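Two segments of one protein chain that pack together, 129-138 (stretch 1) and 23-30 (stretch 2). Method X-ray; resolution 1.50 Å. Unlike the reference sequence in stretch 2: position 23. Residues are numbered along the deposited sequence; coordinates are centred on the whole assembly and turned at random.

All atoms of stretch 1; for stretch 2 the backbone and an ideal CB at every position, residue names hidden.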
# COMPACT_ATOMS: atom_id res chain seq x y z
N GLN A 129 -5.87 -15.59 0.56
CA GLN A 129 -5.42 -15.72 1.94
C GLN A 129 -6.40 -15.13 2.95
O GLN A 129 -6.08 -15.06 4.15
CB GLN A 129 -4.04 -15.09 2.10
CG GLN A 129 -2.98 -15.84 1.33
CD GLN A 129 -1.60 -15.23 1.48
OE1 GLN A 129 -1.42 -14.17 2.08
NE2 GLN A 129 -0.60 -15.91 0.91
N ALA A 130 -7.57 -14.73 2.49
CA ALA A 130 -8.63 -14.17 3.34
C ALA A 130 -8.24 -12.86 4.02
O ALA A 130 -8.73 -12.54 5.10
CB ALA A 130 -9.08 -15.19 4.41
N GLN A 131 -7.32 -12.11 3.39
CA GLN A 131 -6.97 -10.78 3.90
C GLN A 131 -7.93 -9.75 3.32
O GLN A 131 -8.20 -8.72 3.93
CB GLN A 131 -5.53 -10.42 3.53
CG GLN A 131 -4.51 -11.32 4.19
CD GLN A 131 -3.10 -11.05 3.76
OE1 GLN A 131 -2.17 -11.73 4.20
NE2 GLN A 131 -2.92 -10.06 2.89
N LEU A 132 -8.44 -10.07 2.13
CA LEU A 132 -9.29 -9.18 1.37
C LEU A 132 -10.49 -9.99 0.89
O LEU A 132 -10.33 -11.12 0.46
CB LEU A 132 -8.48 -8.66 0.18
CG LEU A 132 -9.09 -7.60 -0.74
CD1 LEU A 132 -9.42 -6.28 -0.03
CD2 LEU A 132 -8.13 -7.36 -1.91
N VAL A 133 -11.69 -9.42 0.99
CA VAL A 133 -12.86 -10.14 0.52
C VAL A 133 -12.79 -10.32 -0.99
O VAL A 133 -12.15 -9.52 -1.69
CB VAL A 133 -14.18 -9.43 0.86
CG1 VAL A 133 -14.31 -9.21 2.36
CG2 VAL A 133 -14.31 -8.14 0.14
N GLU A 134 -13.44 -11.36 -1.50
CA GLU A 134 -13.44 -11.57 -2.93
C GLU A 134 -14.14 -10.42 -3.66
O GLU A 134 -13.63 -9.90 -4.66
CB GLU A 134 -14.08 -12.91 -3.29
CG GLU A 134 -13.94 -13.24 -4.78
CD GLU A 134 -14.75 -14.43 -5.21
OE1 GLU A 134 -15.88 -14.60 -4.70
OE2 GLU A 134 -14.25 -15.17 -6.08
N GLY A 135 -15.31 -10.01 -3.15
CA GLY A 135 -16.06 -8.91 -3.76
C GLY A 135 -15.58 -7.58 -3.22
O GLY A 135 -16.37 -6.80 -2.69
N TYR A 136 -14.28 -7.34 -3.32
CA TYR A 136 -13.72 -6.12 -2.71
C TYR A 136 -14.01 -4.88 -3.52
O TYR A 136 -14.34 -4.96 -4.71
CB TYR A 136 -12.21 -6.26 -2.45
CG TYR A 136 -11.32 -6.50 -3.65
CD1 TYR A 136 -10.71 -5.42 -4.32
CD2 TYR A 136 -11.02 -7.78 -4.08
CE1 TYR A 136 -9.87 -5.63 -5.40
CE2 TYR A 136 -10.16 -8.01 -5.16
CZ TYR A 136 -9.59 -6.92 -5.82
OH TYR A 136 -8.74 -7.12 -6.89
N LYS A 137 -13.95 -3.73 -2.86
CA LYS A 137 -13.94 -2.46 -3.56
C LYS A 137 -12.51 -2.02 -3.69
O LYS A 137 -11.79 -1.95 -2.69
CB LYS A 137 -14.70 -1.40 -2.75
CG LYS A 137 -16.13 -1.78 -2.44
CD LYS A 137 -16.94 -2.05 -3.70
CE LYS A 137 -18.40 -2.30 -3.31
NZ LYS A 137 -19.20 -2.89 -4.42
N LEU A 138 -12.09 -1.76 -4.92
CA LEU A 138 -10.76 -1.22 -5.15
C LEU A 138 -10.88 0.28 -5.31
O LEU A 138 -11.66 0.77 -6.14
CB LEU A 138 -10.15 -1.82 -6.41
CG LEU A 138 -8.76 -1.30 -6.79
CD1 LEU A 138 -7.70 -1.87 -5.88
CD2 LEU A 138 -8.51 -1.68 -8.24
N UNK A 23 -11.10 -6.28 11.25
CA UNK A 23 -11.64 -7.61 11.00
C UNK A 23 -11.32 -7.97 9.55
O UNK A 23 -11.68 -7.23 8.65
CB UNK A 23 -13.14 -7.67 11.27
N UNK A 24 -10.61 -9.07 9.35
CA UNK A 24 -10.33 -9.59 8.01
C UNK A 24 -11.34 -10.71 7.71
O UNK A 24 -11.82 -11.36 8.64
CB UNK A 24 -8.89 -10.10 7.90
N UNK A 25 -11.65 -10.96 6.42
CA UNK A 25 -11.13 -10.28 5.23
C UNK A 25 -11.67 -8.86 5.11
O UNK A 25 -12.81 -8.58 5.49
CB UNK A 25 -11.48 -11.07 3.97
N UNK A 26 -10.83 -7.97 4.60
CA UNK A 26 -11.17 -6.56 4.51
C UNK A 26 -12.02 -6.29 3.30
O UNK A 26 -11.78 -6.87 2.24
CB UNK A 26 -9.91 -5.70 4.47
N UNK A 27 -13.05 -5.43 3.44
CA UNK A 27 -13.90 -5.14 2.29
C UNK A 27 -13.30 -4.29 1.18
O UNK A 27 -13.86 -4.28 0.08
CB UNK A 27 -15.17 -4.44 2.79
N UNK A 28 -12.20 -3.58 1.45
CA UNK A 28 -11.67 -2.61 0.48
C UNK A 28 -10.16 -2.71 0.36
O UNK A 28 -9.49 -3.06 1.33
CB UNK A 28 -12.06 -1.19 0.88
N UNK A 29 -9.66 -2.40 -0.83
CA UNK A 29 -8.22 -2.20 -1.06
C UNK A 29 -8.03 -0.80 -1.59
O UNK A 29 -8.80 -0.36 -2.44
CB UNK A 29 -7.65 -3.23 -2.03
N UNK A 30 -7.03 -0.10 -1.07
CA UNK A 30 -6.79 1.28 -1.42
C UNK A 30 -5.39 1.39 -1.99
O UNK A 30 -4.44 0.96 -1.36
CB UNK A 30 -6.97 2.20 -0.21

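Position 23 has no atom of stretch 1 within 5.5 Å of its ideal CB, so the contact sets no preference. The deposited residue is Val 23, which differs from the reference sequence and makes no contact here.

At position 24 the CA-to-CB bond points toward stretch 1, and the ideal CB lies 3.7 Å from Ala 130 O. A small side chain would fit beside this carbonyl, and a polar one could use it through water. The residue is Thr 24, in the p rotamer; one water lies 2.8 Å from Thr 24 OG1 and donates to Ala 130 O at 2.7 Å.

Position 25 follows a cis peptide bond, which strongly favours proline, and its phi of -71° agrees. The CA-to-CB bond points sideways, and the ideal CB lies 3.4 Å from both Leu 132 C and Val 133 N, so the space close to the backbone is tight, while Val 133 offers an apolar surface. Pro 25 meets both conditions: its CB packs 3.7 Å from Val 133 CG1.

Position 26 is held by its backbone, which bridges Leu 132 in parallel register. Its N donates to Gln 131 O (2.8 Å) and its O accepts from Val 133 N (2.8 Å). The first bond needs an N-H, which proline lacks, so proline would forfeit it. The CB lies on the same sheet face as the Leu 132 side chain, where Leu, Ile, Val or Met would suit. The residue is Leu 26 (chi1 m, chi2 t), whose CG comes 3.4 Å from Gln 131 O, so the side chain lies against the same carbonyl that its N-H bonds.

At position 27 the chain turns a corner and CB points away. The N is not needed for bonding to stretch 1, and phi is -72°, so proline is allowed among many others. Pro 27 is found; its O accepts from Lys 137 N at 3.0 Å, and its CA lies 3.7 Å from Val 133 CG2.

Position 28 pairs with Lys 137, with both side chains on one face. The Lys 137 side chain leads off, so no charge lies close by; the visible atoms favour a side chain that can run past Lys 137 CB, and a long aliphatic stem or a polar residue would suit. Arg 28 is deposited: its CG lies 4.4 Å from Lys 137 CB, and its end leads away to partners elsewhere in the structure.

Position 29 donates its N to Lys 137 O at 2.9 Å. Its ideal CB is 4.1 Å from both Leu 132 CD1 and Leu 138 CD1, so a small apolar side chain suits this already occupied surface. Ala 29 has its methyl CB 4.0 Å from Leu 132 CD1, 4.1 Å from Leu 138 CD1 and 4.4 Å from Tyr 136 CD1.

At position 30 CB points away; the extended backbone is compatible with a beta-branched residue, and Val 30 is found.

Stretch 2, residues 23-30: VTPLPRAV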
# COMPACT_ATOMS: atom_id res chain seq x y z
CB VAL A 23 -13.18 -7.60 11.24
CG1 VAL A 23 -13.83 -8.88 10.74
CG2 VAL A 23 -13.48 -7.35 12.73
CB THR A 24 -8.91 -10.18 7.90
OG1 THR A 24 -8.77 -11.20 8.90
CG2 THR A 24 -7.84 -9.12 8.10
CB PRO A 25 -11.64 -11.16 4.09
CG PRO A 25 -12.86 -11.81 4.64
CD PRO A 25 -12.58 -12.05 6.08
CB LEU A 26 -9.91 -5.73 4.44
CG LEU A 26 -8.95 -5.92 5.61
CD1 LEU A 26 -7.59 -5.35 5.29
CD2 LEU A 26 -9.52 -5.31 6.89
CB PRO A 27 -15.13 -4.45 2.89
CG PRO A 27 -14.91 -4.36 4.34
CD PRO A 27 -13.56 -4.84 4.70
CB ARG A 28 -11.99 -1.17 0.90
CG ARG A 28 -13.40 -0.98 1.40
CD ARG A 28 -13.76 0.48 1.43
NE ARG A 28 -12.99 1.28 2.38
CZ ARG A 28 -13.49 2.37 2.97
NH1 ARG A 28 -14.74 2.74 2.73
NH2 ARG A 28 -12.76 3.06 3.83
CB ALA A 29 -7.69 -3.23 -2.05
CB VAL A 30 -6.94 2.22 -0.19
CG1 VAL A 30 -6.55 3.65 -0.54
CG2 VAL A 30 -8.39 2.21 0.28
O HOH W 1 -9.43 -13.52 7.53
O HOH W 2 -16.47 -5.04 -0.42
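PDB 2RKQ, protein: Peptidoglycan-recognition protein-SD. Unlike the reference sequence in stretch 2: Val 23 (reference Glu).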